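Local coordinates for protein gamma-glutamyltranspeptidase (Klebsiella pneumoniae subsp. pneumoniae, PDB 5HFT) that converts oxamate to oxalate in the uric acid degradation pathway and belongs to the gamma-glutamyltransferase family, at residues Pro38-Ile49 and Ala62-Tyr71; Ala152-Glu163 and Leu211-Ala219. One frame throughout, in Å; residues are numbered along the deposited sequence.

In the fold
Both contacts are antiparallel helix pairs, and they stand side by side with their centres about 12 Å apart. Interaction 1 is buried throughout: alanines and two isoleucines line the interface of helices 40-51 and 56-70, and aromatic rings close the end of the pair. Interaction 2 is only partly buried; leucines, alanines and an isoleucine fill its inner side, while a Glu163-Arg216 salt bridge lies toward the surface. Helix 56-70 is shared ground, because its Ala65 and Val69 pack on helix 156-164. A probable hydrogen bond between Ser45 OG and Asp157 OD2 also joins the two contacts.

Interaction 1: residues Pro38-Ile49 and Ala62-Tyr71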
ATOM      1  N   PRO A  38      -5.162  -5.754   6.368  1.00 34.56           N
ATOM      2  CA  PRO A  38      -5.531  -7.002   5.708  1.00 28.39           C
ATOM      3  C   PRO A  38      -5.360  -8.194   6.589  1.00 34.23           C
ATOM      4  O   PRO A  38      -5.838  -9.276   6.228  1.00 40.34           O
ATOM      5  CB  PRO A  38      -4.570  -7.062   4.519  1.00 35.33           C
ATOM      6  CG  PRO A  38      -4.151  -5.672   4.317  1.00 37.97           C
ATOM      7  CD  PRO A  38      -4.029  -5.118   5.689  1.00 34.76           C
ATOM      8  N   HIS A  39      -4.684  -8.049   7.724  1.00 33.31           N
ATOM      9  CA  HIS A  39      -4.541  -9.162   8.646  1.00 37.32           C
ATOM     10  C   HIS A  39      -4.759  -8.692  10.080  1.00 37.18           C
ATOM     11  O   HIS A  39      -4.195  -7.672  10.495  1.00 36.11           O
ATOM     12  CB  HIS A  39      -3.170  -9.818   8.486  1.00 37.31           C
ATOM     13  CG  HIS A  39      -3.055 -11.117   9.217  1.00 38.01           C
ATOM     14  ND1 HIS A  39      -2.643 -11.204  10.527  1.00 37.91           N
ATOM     15  CD2 HIS A  39      -3.378 -12.376   8.841  1.00 36.37           C
ATOM     16  CE1 HIS A  39      -2.674 -12.468  10.912  1.00 39.60           C
ATOM     17  NE2 HIS A  39      -3.118 -13.199   9.906  1.00 39.22           N
ATOM     18  N   HIS A  40      -5.568  -9.440  10.840  1.00 36.57           N
ATOM     19  CA  HIS A  40      -5.942  -8.978  12.176  1.00 35.34           C
ATOM     20  C   HIS A  40      -4.720  -8.752  13.063  1.00 33.59           C
ATOM     21  O   HIS A  40      -4.764  -7.920  13.969  1.00 35.36           O
ATOM     22  CB  HIS A  40      -6.900  -9.967  12.855  1.00 30.99           C
ATOM     23  CG  HIS A  40      -6.230 -11.210  13.360  1.00 35.23           C
ATOM     24  ND1 HIS A  40      -5.659 -11.296  14.612  1.00 33.67           N
ATOM     25  CD2 HIS A  40      -6.033 -12.417  12.775  1.00 35.44           C
ATOM     26  CE1 HIS A  40      -5.133 -12.498  14.771  1.00 31.90           C
ATOM     27  NE2 HIS A  40      -5.346 -13.197  13.672  1.00 33.12           N
ATOM     28  N   LEU A  41      -3.614  -9.445  12.821  1.00 34.15           N
ATOM     29  CA  LEU A  41      -2.455  -9.196  13.673  1.00 36.03           C
ATOM     30  C   LEU A  41      -1.858  -7.813  13.422  1.00 39.71           C
ATOM     31  O   LEU A  41      -1.300  -7.204  14.343  1.00 39.24           O
ATOM     32  CB  LEU A  41      -1.396 -10.272  13.456  1.00 36.40           C
ATOM     33  CG  LEU A  41      -1.095 -11.343  14.495  1.00 33.23           C
ATOM     34  CD1 LEU A  41      -2.160 -11.441  15.527  1.00 38.62           C
ATOM     35  CD2 LEU A  41      -0.930 -12.681  13.790  1.00 39.07           C
ATOM     36  N   ALA A  42      -1.948  -7.317  12.183  1.00 35.69           N
ATOM     37  CA  ALA A  42      -1.434  -5.991  11.857  1.00 37.20           C
ATOM     38  C   ALA A  42      -2.325  -4.891  12.434  1.00 38.18           C
ATOM     39  O   ALA A  42      -1.823  -3.877  12.943  1.00 35.26           O
ATOM     40  CB  ALA A  42      -1.289  -5.861  10.342  1.00 31.61           C
ATOM     41  N   SER A  43      -3.648  -5.062  12.326  1.00 36.97           N
ATOM     42  CA  SER A  43      -4.598  -4.158  12.972  1.00 32.01           C
ATOM     43  C   SER A  43      -4.300  -3.982  14.459  1.00 31.60           C
ATOM     44  O   SER A  43      -4.334  -2.861  14.978  1.00 35.15           O
ATOM     45  CB  SER A  43      -6.012  -4.685  12.772  1.00 28.95           C
ATOM     46  OG  SER A  43      -6.326  -4.752  11.395  1.00 27.32           O
ATOM     47  N   GLN A  44      -3.998  -5.072  15.163  1.00 32.33           N
ATOM     48  CA  GLN A  44      -3.741  -4.976  16.596  1.00 30.72           C
ATOM     49  C   GLN A  44      -2.391  -4.354  16.909  1.00 31.71           C
ATOM     50  O   GLN A  44      -2.225  -3.754  17.972  1.00 39.58           O
ATOM     51  CB  GLN A  44      -3.844  -6.350  17.243  1.00 31.67           C
ATOM     52  CG  GLN A  44      -5.227  -6.990  17.143  1.00 35.15           C
ATOM     53  CD  GLN A  44      -6.329  -6.212  17.866  1.00 39.50           C
ATOM     54  OE1 GLN A  44      -7.511  -6.472  17.648  1.00 39.17           O
ATOM     55  NE2 GLN A  44      -5.947  -5.271  18.737  1.00 40.35           N
ATOM     56  N   SER A  45      -1.423  -4.457  16.007  1.00 36.66           N
ATOM     57  CA  SER A  45      -0.134  -3.829  16.259  1.00 34.71           C
ATOM     58  C   SER A  45      -0.257  -2.323  16.198  1.00 34.55           C
ATOM     59  O   SER A  45       0.280  -1.623  17.059  1.00 41.11           O
ATOM     60  CB  SER A  45       0.897  -4.310  15.239  1.00 34.95           C
ATOM     61  OG  SER A  45       1.922  -5.029  15.880  1.00 35.01           O
ATOM     62  N   ALA A  46      -0.971  -1.810  15.191  1.00 33.79           N
ATOM     63  CA  ALA A  46      -1.313  -0.392  15.169  1.00 33.57           C
ATOM     64  C   ALA A  46      -2.113  -0.009  16.400  1.00 35.14           C
ATOM     65  O   ALA A  46      -1.817   0.998  17.054  1.00 42.25           O
ATOM     66  CB  ALA A  46      -2.111  -0.052  13.908  1.00 32.55           C
ATOM     67  N   LEU A  47      -3.111  -0.825  16.756  1.00 33.25           N
ATOM     68  CA  LEU A  47      -4.005  -0.468  17.855  1.00 36.10           C
ATOM     69  C   LEU A  47      -3.268  -0.343  19.176  1.00 38.22           C
ATOM     70  O   LEU A  47      -3.590   0.531  19.988  1.00 35.50           O
ATOM     71  CB  LEU A  47      -5.113  -1.492  17.994  1.00 38.87           C
ATOM     72  CG  LEU A  47      -6.260  -0.916  18.794  1.00 37.49           C
ATOM     73  CD1 LEU A  47      -6.891   0.182  17.960  1.00 36.98           C
ATOM     74  CD2 LEU A  47      -7.249  -2.023  19.135  1.00 38.96           C
ATOM     75  N   ALA A  48      -2.280  -1.211  19.421  1.00 41.14           N
ATOM     76  CA  ALA A  48      -1.564  -1.138  20.690  1.00 43.13           C
ATOM     77  C   ALA A  48      -0.850   0.202  20.824  1.00 42.36           C
ATOM     78  O   ALA A  48      -0.986   0.884  21.848  1.00 43.78           O
ATOM     79  CB  ALA A  48      -0.584  -2.309  20.828  1.00 32.55           C
ATOM     80  N   ILE A  49      -0.170   0.637  19.757  1.00 34.22           N
ATOM     81  CA  ILE A  49       0.581   1.893  19.793  1.00 38.38           C
ATOM     82  C   ILE A  49      -0.337   3.053  20.149  1.00 35.98           C
ATOM     83  O   ILE A  49       0.026   3.954  20.921  1.00 33.13           O
ATOM     84  CB  ILE A  49       1.285   2.118  18.439  1.00 44.33           C
ATOM     85  CG1 ILE A  49       2.359   1.051  18.229  1.00 34.55           C
ATOM     86  CG2 ILE A  49       1.890   3.548  18.331  1.00 35.38           C
ATOM     87  CD1 ILE A  49       3.350   0.968  19.354  1.00 38.93           C
ATOM     88  N   ALA A  62       4.341   0.739  13.015  1.00 34.12           N
ATOM     89  CA  ALA A  62       4.347  -0.572  13.650  1.00 30.95           C
ATOM     90  C   ALA A  62       3.607  -1.595  12.801  1.00 33.91           C
ATOM     91  O   ALA A  62       4.055  -2.744  12.655  1.00 34.24           O
ATOM     92  CB  ALA A  62       3.725  -0.485  15.041  1.00 29.45           C
ATOM     93  N   ALA A  63       2.504  -1.181  12.186  1.00 31.32           N
ATOM     94  CA  ALA A  63       1.755  -2.095  11.335  1.00 30.86           C
ATOM     95  C   ALA A  63       2.533  -2.443  10.072  1.00 34.54           C
ATOM     96  O   ALA A  63       2.620  -3.616   9.695  1.00 34.84           O
ATOM     97  CB  ALA A  63       0.400  -1.491  10.988  1.00 32.13           C
ATOM     98  N   ALA A  64       3.134  -1.445   9.413  1.00 34.98           N
ATOM     99  CA  ALA A  64       3.900  -1.723   8.197  1.00 33.93           C
ATOM    100  C   ALA A  64       4.937  -2.830   8.418  1.00 30.58           C
ATOM    101  O   ALA A  64       5.130  -3.694   7.559  1.00 24.66           O
ATOM    102  CB  ALA A  64       4.572  -0.439   7.718  1.00 30.82           C
ATOM    103  N   ALA A  65       5.547  -2.855   9.602  1.00 30.06           N
ATOM    104  CA  ALA A  65       6.512  -3.874   9.993  1.00 32.76           C
ATOM    105  C   ALA A  65       5.826  -5.184  10.381  1.00 37.27           C
ATOM    106  O   ALA A  65       6.359  -6.262  10.111  1.00 35.10           O
ATOM    107  CB  ALA A  65       7.370  -3.352  11.149  1.00 30.07           C
ATOM    108  N   ALA A  66       4.684  -5.112  11.082  1.00 38.09           N
ATOM    109  CA  ALA A  66       3.937  -6.323  11.428  1.00 34.01           C
ATOM    110  C   ALA A  66       3.394  -7.032  10.190  1.00 33.04           C
ATOM    111  O   ALA A  66       3.585  -8.236  10.022  1.00 34.06           O
ATOM    112  CB  ALA A  66       2.795  -5.970  12.375  1.00 26.87           C
ATOM    113  N   ILE A  67       2.719  -6.292   9.308  1.00 35.71           N
ATOM    114  CA  ILE A  67       2.190  -6.834   8.055  1.00 33.74           C
ATOM    115  C   ILE A  67       3.301  -7.260   7.101  1.00 35.56           C
ATOM    116  O   ILE A  67       3.025  -7.914   6.085  1.00 36.13           O
ATOM    117  CB  ILE A  67       1.230  -5.805   7.406  1.00 30.49           C
ATOM    118  CG1 ILE A  67       0.351  -6.436   6.335  1.00 31.97           C
ATOM    119  CG2 ILE A  67       1.983  -4.635   6.785  1.00 32.06           C
ATOM    120  CD1 ILE A  67      -0.820  -7.160   6.860  1.00 31.94           C
ATOM    121  N   ALA A  68       4.549  -6.866   7.372  1.00 36.87           N
ATOM    122  CA  ALA A  68       5.671  -7.359   6.580  1.00 34.70           C
ATOM    123  C   ALA A  68       6.052  -8.764   7.002  1.00 39.11           C
ATOM    124  O   ALA A  68       6.312  -9.628   6.160  1.00 47.14           O
ATOM    125  CB  ALA A  68       6.870  -6.428   6.713  1.00 33.20           C
ATOM    126  N   VAL A  69       6.037  -9.035   8.296  1.00 39.18           N
ATOM    127  CA  VAL A  69       6.320 -10.385   8.750  1.00 34.19           C
ATOM    128  C   VAL A  69       5.187 -11.324   8.355  1.00 43.34           C
ATOM    129  O   VAL A  69       5.436 -12.434   7.876  1.00 51.21           O
ATOM    130  CB  VAL A  69       6.536 -10.380  10.273  1.00 35.89           C
ATOM    131  CG1 VAL A  69       6.672 -11.776  10.795  1.00 35.08           C
ATOM    132  CG2 VAL A  69       7.747  -9.529  10.649  1.00 34.29           C
ATOM    133  N   VAL A  70       3.932 -10.870   8.474  1.00 43.40           N
ATOM    134  CA  VAL A  70       2.769 -11.765   8.406  1.00 39.53           C
ATOM    135  C   VAL A  70       2.249 -12.012   6.983  1.00 43.83           C
ATOM    136  O   VAL A  70       1.690 -13.087   6.719  1.00 43.17           O
ATOM    137  CB  VAL A  70       1.651 -11.226   9.316  1.00 44.43           C
ATOM    138  CG1 VAL A  70       0.498 -12.211   9.391  1.00 45.90           C
ATOM    139  CG2 VAL A  70       2.186 -10.978  10.708  1.00 40.43           C
ATOM    140  N   TYR A  71       2.394 -11.047   6.060  1.00 39.33           N
ATOM    141  CA  TYR A  71       2.091 -11.248   4.638  1.00 36.80           C
ATOM    142  C   TYR A  71       3.328 -11.068   3.752  1.00 43.26           C
ATOM    143  O   TYR A  71       3.307 -10.254   2.816  1.00 40.19           O
ATOM    144  CB  TYR A  71       0.993 -10.298   4.168  1.00 38.57           C
ATOM    145  CG  TYR A  71      -0.426 -10.801   4.342  1.00 41.28           C
ATOM    146  CD1 TYR A  71      -0.692 -12.139   4.633  1.00 44.06           C
ATOM    147  CD2 TYR A  71      -1.499  -9.940   4.208  1.00 40.93           C
ATOM    148  CE1 TYR A  71      -1.992 -12.604   4.802  1.00 42.21           C
ATOM    149  CE2 TYR A  71      -2.817 -10.392   4.381  1.00 49.35           C
ATOM    150  CZ  TYR A  71      -3.060 -11.726   4.673  1.00 49.46           C
ATOM    151  OH  TYR A  71      -4.368 -12.174   4.836  1.00 46.11           O
TER
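An antiparallel helical hairpin, built from helices 40-51 and 56-70, brings His39 and Pro38 against Val70 and Tyr71 at one end and packs small side chains along the rest. The short axes approach to 8.0 Å at 156°, a closeness that the alanines allow: Ala46 CB meets Ala63 CB at 4.1 Å, and Ala66 CB fits against CB and OG of Ser45. Farther along, Ile49 CG1 rests on Ala62 CB. Ile67 reaches across with its CD1, which lies 3.7 Å from Ala42 CB and also touches His39 CB and Pro38 CD; its CG1 branch is placed for this by running anti to the backbone nitrogen (chi1 -164°).

His39 is the N-cap of helix 40-51. Its ND1 accepts from Leu41 N at 3.0 Å, although the donor stands well out of the ring plane. Val70 CG1 sits almost centrally over one face of this imidazole, 3.5 Å from the ring centroid, in a CH-pi contact. The ring also turns an edge to the face of Tyr71, with centroids 5.6 Å apart and planes at 73°, a T-shaped pair. Beside it, Pro38 CB packs on Tyr71 CE2. The cap is thus held both by its own helix and by the end of the partner helix.

Ser45 OG is hydrogen-bonded to Asp157 on helix 156-164, which also covers Ala65 and Val69. Strand 34-37 lies against Ala42 and Ala46, strand 166-167 meets Val70, and another protein chain packs on Ala42 and Ala63.

Interaction 2: residues Ala152-Glu163 and Leu211-Ala219; sequences ARLLADAIGYAE and LAGTLRMLA
The guanidinium of Arg216 has the carboxylate of Glu163 at its edge, near its plane, and the backbone O of Ala212 over one face, toward its rim, 3.7 Å above the plane. Glu163 OE2 alone takes both bonds of this salt bridge, from Arg216 NH1 at 2.7 Å and, more weakly, from Arg216 NH2. The NH1 donor meets OE2 from above the carboxylate plane, and the two flat groups are turned 67° apart. A bend in the Glu163 chain (chi2 -85°) accompanies this approach and leaves its CG on Ala212 CB.

Inward from the ion pair, Ile159 and Leu215 lie alongside each other, pointing opposite ways, with Ile159 CG1 3.5 Å from Leu215 CB. Ile159 CD1 also touches Arg216 CG. Ala162 CB packs on Ala212 CB, while Leu155 CD1 crosses to Leu218 CB at 3.8 Å, and Ala152 meets Ala219 at the far end.

Helices 156-164 and 209-221 run antiparallel, their short axes 8.5 Å apart at closest. Helix 56-70 touches Ala158 of the first and Leu155 just before it, whereas helix 230-242 packs on Thr214, Met217 and Leu218 of the second.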
ATOM      1  N   ALA A 152      12.395   1.218  18.871  1.00 49.58           N
ATOM      2  CA  ALA A 152      12.421  -0.160  19.367  1.00 48.79           C
ATOM      3  C   ALA A 152      11.049  -0.617  19.833  1.00 42.90           C
ATOM      4  O   ALA A 152      10.780  -1.822  19.880  1.00 51.24           O
ATOM      5  CB  ALA A 152      13.440  -0.303  20.501  1.00 44.78           C
ATOM      6  N   ARG A 153      10.191   0.322  20.212  1.00 43.79           N
ATOM      7  CA  ARG A 153       8.810  -0.008  20.531  1.00 47.61           C
ATOM      8  C   ARG A 153       7.986  -0.233  19.263  1.00 46.58           C
ATOM      9  O   ARG A 153       7.195  -1.185  19.202  1.00 46.91           O
ATOM     10  CB  ARG A 153       8.194   1.100  21.389  1.00 41.48           C
ATOM     11  CG  ARG A 153       6.765   0.831  21.766  1.00 43.84           C
ATOM     12  CD  ARG A 153       6.661  -0.460  22.547  1.00 42.58           C
ATOM     13  NE  ARG A 153       5.303  -0.997  22.525  1.00 46.37           N
ATOM     14  CZ  ARG A 153       4.866  -1.864  21.615  1.00 49.05           C
ATOM     15  NH1 ARG A 153       5.685  -2.284  20.661  1.00 45.21           N
ATOM     16  NH2 ARG A 153       3.618  -2.322  21.653  1.00 47.79           N
ATOM     17  N   LEU A 154       8.184   0.596  18.224  1.00 39.51           N
ATOM     18  CA  LEU A 154       7.367   0.466  17.018  1.00 32.94           C
ATOM     19  C   LEU A 154       7.590  -0.862  16.290  1.00 39.68           C
ATOM     20  O   LEU A 154       6.681  -1.349  15.608  1.00 36.16           O
ATOM     21  CB  LEU A 154       7.648   1.628  16.079  1.00 37.81           C
ATOM     22  CG  LEU A 154       7.503   3.038  16.651  1.00 42.70           C
ATOM     23  CD1 LEU A 154       7.642   4.039  15.522  1.00 41.71           C
ATOM     24  CD2 LEU A 154       6.175   3.230  17.381  1.00 40.02           C
ATOM     25  N   LEU A 155       8.789  -1.448  16.391  1.00 41.53           N
ATOM     26  CA  LEU A 155       9.105  -2.709  15.729  1.00 41.92           C
ATOM     27  C   LEU A 155       8.969  -3.917  16.638  1.00 37.04           C
ATOM     28  O   LEU A 155       9.195  -5.036  16.181  1.00 36.72           O
ATOM     29  CB  LEU A 155      10.527  -2.693  15.172  1.00 41.15           C
ATOM     30  CG  LEU A 155      10.862  -1.523  14.276  1.00 39.12           C
ATOM     31  CD1 LEU A 155      12.351  -1.593  13.975  1.00 33.00           C
ATOM     32  CD2 LEU A 155      10.000  -1.584  13.039  1.00 37.23           C
ATOM     33  N   ALA A 156       8.629  -3.715  17.907  1.00 38.33           N
ATOM     34  CA  ALA A 156       8.649  -4.813  18.861  1.00 38.75           C
ATOM     35  C   ALA A 156       7.796  -5.984  18.378  1.00 40.57           C
ATOM     36  O   ALA A 156       8.257  -7.134  18.365  1.00 42.47           O
ATOM     37  CB  ALA A 156       8.207  -4.318  20.234  1.00 37.68           C
ATOM     38  N   ASP A 157       6.539  -5.725  18.008  1.00 42.33           N
ATOM     39  CA  ASP A 157       5.692  -6.834  17.571  1.00 40.52           C
ATOM     40  C   ASP A 157       6.257  -7.500  16.323  1.00 41.98           C
ATOM     41  O   ASP A 157       6.274  -8.732  16.231  1.00 44.34           O
ATOM     42  CB  ASP A 157       4.271  -6.369  17.284  1.00 36.97           C
ATOM     43  CG  ASP A 157       3.610  -5.746  18.464  1.00 39.13           C
ATOM     44  OD1 ASP A 157       4.264  -5.569  19.508  1.00 46.93           O
ATOM     45  OD2 ASP A 157       2.408  -5.448  18.345  1.00 43.42           O
ATOM     46  N   ALA A 158       6.758  -6.703  15.370  1.00 38.01           N
ATOM     47  CA  ALA A 158       7.311  -7.262  14.135  1.00 39.01           C
ATOM     48  C   ALA A 158       8.475  -8.202  14.413  1.00 38.61           C
ATOM     49  O   ALA A 158       8.576  -9.277  13.804  1.00 37.36           O
ATOM     50  CB  ALA A 158       7.785  -6.141  13.202  1.00 28.20           C
ATOM     51  N   ILE A 159       9.369  -7.804  15.318  1.00 32.02           N
ATOM     52  CA  ILE A 159      10.508  -8.636  15.680  1.00 38.11           C
ATOM     53  C   ILE A 159      10.046  -9.979  16.241  1.00 40.21           C
ATOM     54  O   ILE A 159      10.432 -11.045  15.747  1.00 41.88           O
ATOM     55  CB  ILE A 159      11.403  -7.881  16.675  1.00 39.71           C
ATOM     56  CG1 ILE A 159      12.202  -6.809  15.930  1.00 35.67           C
ATOM     57  CG2 ILE A 159      12.287  -8.859  17.440  1.00 36.52           C
ATOM     58  CD1 ILE A 159      12.876  -5.831  16.821  1.00 36.14           C
ATOM     59  N   GLY A 160       9.200  -9.942  17.272  1.00 41.27           N
ATOM     60  CA  GLY A 160       8.775 -11.156  17.952  1.00 36.23           C
ATOM     61  C   GLY A 160       7.997 -12.122  17.079  1.00 37.91           C
ATOM     62  O   GLY A 160       8.078 -13.336  17.276  1.00 42.47           O
ATOM     63  N   TYR A 161       7.215 -11.612  16.128  1.00 34.56           N
ATOM     64  CA  TYR A 161       6.505 -12.506  15.221  1.00 35.95           C
ATOM     65  C   TYR A 161       7.461 -13.177  14.242  1.00 39.30           C
ATOM     66  O   TYR A 161       7.111 -14.214  13.667  1.00 37.83           O
ATOM     67  CB  TYR A 161       5.421 -11.752  14.436  1.00 36.21           C
ATOM     68  CG  TYR A 161       4.200 -11.355  15.239  1.00 36.59           C
ATOM     69  CD1 TYR A 161       3.472 -12.296  15.957  1.00 40.35           C
ATOM     70  CD2 TYR A 161       3.776 -10.035  15.272  1.00 36.25           C
ATOM     71  CE1 TYR A 161       2.353 -11.931  16.695  1.00 36.64           C
ATOM     72  CE2 TYR A 161       2.669  -9.652  15.986  1.00 37.40           C
ATOM     73  CZ  TYR A 161       1.957 -10.601  16.705  1.00 43.59           C
ATOM     74  OH  TYR A 161       0.853 -10.205  17.434  1.00 35.04           O
ATOM     75  N   ALA A 162       8.643 -12.588  14.024  1.00 37.74           N
ATOM     76  CA  ALA A 162       9.659 -13.180  13.160  1.00 37.47           C
ATOM     77  C   ALA A 162      10.416 -14.302  13.868  1.00 33.08           C
ATOM     78  O   ALA A 162      10.559 -15.396  13.313  1.00 26.37           O
ATOM     79  CB  ALA A 162      10.619 -12.091  12.662  1.00 32.01           C
ATOM     80  N   GLU A 163      10.914 -14.035  15.085  1.00 30.37           N
ATOM     81  CA  GLU A 163      11.645 -15.039  15.861  1.00 38.89           C
ATOM     82  C   GLU A 163      10.738 -16.176  16.309  1.00 39.37           C
ATOM     83  O   GLU A 163      11.138 -17.344  16.332  1.00 38.35           O
ATOM     84  CB  GLU A 163      12.254 -14.409  17.114  1.00 43.03           C
ATOM     85  CG  GLU A 163      13.412 -13.483  16.903  1.00 48.02           C
ATOM     86  CD  GLU A 163      14.750 -14.200  16.817  1.00 51.75           C
ATOM     87  OE1 GLU A 163      14.977 -14.976  15.854  1.00 55.78           O
ATOM     88  OE2 GLU A 163      15.586 -13.974  17.719  1.00 54.26           O
ATOM     89  N   LEU A 211      14.876 -12.425   9.165  1.00 41.60           N
ATOM     90  CA  LEU A 211      14.185 -11.136   9.183  1.00 35.29           C
ATOM     91  C   LEU A 211      14.227 -10.495  10.559  1.00 33.89           C
ATOM     92  O   LEU A 211      14.268  -9.268  10.663  1.00 34.62           O
ATOM     93  CB  LEU A 211      12.738 -11.290   8.733  1.00 28.74           C
ATOM     94  CG  LEU A 211      12.059  -9.934   8.453  1.00 39.96           C
ATOM     95  CD1 LEU A 211      12.821  -9.106   7.400  1.00 35.04           C
ATOM     96  CD2 LEU A 211      10.596 -10.077   8.039  1.00 37.96           C
ATOM     97  N   ALA A 212      14.277 -11.303  11.618  1.00 34.11           N
ATOM     98  CA  ALA A 212      14.326 -10.749  12.965  1.00 35.23           C
ATOM     99  C   ALA A 212      15.651 -10.041  13.246  1.00 42.06           C
ATOM    100  O   ALA A 212      15.666  -8.993  13.901  1.00 41.87           O
ATOM    101  CB  ALA A 212      14.059 -11.836  13.987  1.00 37.06           C
ATOM    102  N   GLY A 213      16.778 -10.621  12.820  1.00 40.62           N
ATOM    103  CA  GLY A 213      18.040  -9.906  12.932  1.00 35.93           C
ATOM    104  C   GLY A 213      18.027  -8.590  12.171  1.00 41.76           C
ATOM    105  O   GLY A 213      18.584  -7.586  12.626  1.00 41.66           O
ATOM    106  N   THR A 214      17.401  -8.579  10.995  1.00 37.80           N
ATOM    107  CA  THR A 214      17.251  -7.328  10.263  1.00 41.09           C
ATOM    108  C   THR A 214      16.432  -6.321  11.064  1.00 44.26           C
ATOM    109  O   THR A 214      16.858  -5.179  11.272  1.00 46.78           O
ATOM    110  CB  THR A 214      16.601  -7.597   8.911  1.00 38.31           C
ATOM    111  OG1 THR A 214      17.418  -8.514   8.168  1.00 38.46           O
ATOM    112  CG2 THR A 214      16.438  -6.297   8.137  1.00 35.30           C
ATOM    113  N   LEU A 215      15.248  -6.732  11.530  1.00 40.87           N
ATOM    114  CA  LEU A 215      14.408  -5.825  12.300  1.00 36.30           C
ATOM    115  C   LEU A 215      15.083  -5.420  13.605  1.00 39.94           C
ATOM    116  O   LEU A 215      14.912  -4.290  14.067  1.00 42.47           O
ATOM    117  CB  LEU A 215      13.045  -6.466  12.556  1.00 31.75           C
ATOM    118  CG  LEU A 215      12.107  -6.574  11.350  1.00 31.48           C
ATOM    119  CD1 LEU A 215      10.938  -7.511  11.632  1.00 31.90           C
ATOM    120  CD2 LEU A 215      11.581  -5.213  10.943  1.00 30.68           C
ATOM    121  N   ARG A 216      15.844  -6.321  14.221  1.00 42.62           N
ATOM    122  CA  ARG A 216      16.582  -5.940  15.422  1.00 41.60           C
ATOM    123  C   ARG A 216      17.679  -4.929  15.117  1.00 46.78           C
ATOM    124  O   ARG A 216      17.976  -4.078  15.965  1.00 48.47           O
ATOM    125  CB  ARG A 216      17.162  -7.167  16.117  1.00 41.69           C
ATOM    126  CG  ARG A 216      16.159  -7.872  16.989  1.00 44.21           C
ATOM    127  CD  ARG A 216      16.847  -8.804  17.940  1.00 43.97           C
ATOM    128  NE  ARG A 216      17.248  -9.992  17.214  1.00 58.59           N
ATOM    129  CZ  ARG A 216      16.613 -11.153  17.294  1.00 54.95           C
ATOM    130  NH1 ARG A 216      15.550 -11.264  18.091  1.00 46.66           N
ATOM    131  NH2 ARG A 216      17.045 -12.187  16.573  1.00 50.75           N
ATOM    132  N   MET A 217      18.307  -5.020  13.933  1.00 45.30           N
ATOM    133  CA  MET A 217      19.262  -3.993  13.516  1.00 44.56           C
ATOM    134  C   MET A 217      18.580  -2.639  13.349  1.00 45.20           C
ATOM    135  O   MET A 217      19.100  -1.615  13.814  1.00 44.94           O
ATOM    136  CB  MET A 217      19.955  -4.397  12.216  1.00 44.90           C
ATOM    137  CG  MET A 217      21.079  -5.407  12.390  1.00 43.04           C
ATOM    138  SD  MET A 217      21.973  -5.737  10.848  1.00 49.36           S
ATOM    139  CE  MET A 217      23.112  -4.351  10.790  1.00 44.50           C
ATOM    140  N   LEU A 218      17.406  -2.613  12.705  1.00 45.73           N
ATOM    141  CA  LEU A 218      16.678  -1.354  12.547  1.00 41.30           C
ATOM    142  C   LEU A 218      16.377  -0.713  13.892  1.00 42.20           C
ATOM    143  O   LEU A 218      16.407   0.517  14.016  1.00 41.52           O
ATOM    144  CB  LEU A 218      15.387  -1.574  11.762  1.00 33.69           C
ATOM    145  CG  LEU A 218      15.580  -1.905  10.280  1.00 39.17           C
ATOM    146  CD1 LEU A 218      14.251  -2.063   9.554  1.00 28.65           C
ATOM    147  CD2 LEU A 218      16.453  -0.846   9.608  1.00 36.10           C
ATOM    148  N   ALA A 219      16.097  -1.531  14.916  1.00 44.23           N
ATOM    149  CA  ALA A 219      15.732  -1.002  16.229  1.00 42.37           C
ATOM    150  C   ALA A 219      16.943  -0.454  16.977  1.00 43.64           C
ATOM    151  O   ALA A 219      16.819   0.516  17.733  1.00 46.10           O
ATOM    152  CB  ALA A 219      15.030  -2.076  17.062  1.00 40.06           C
TER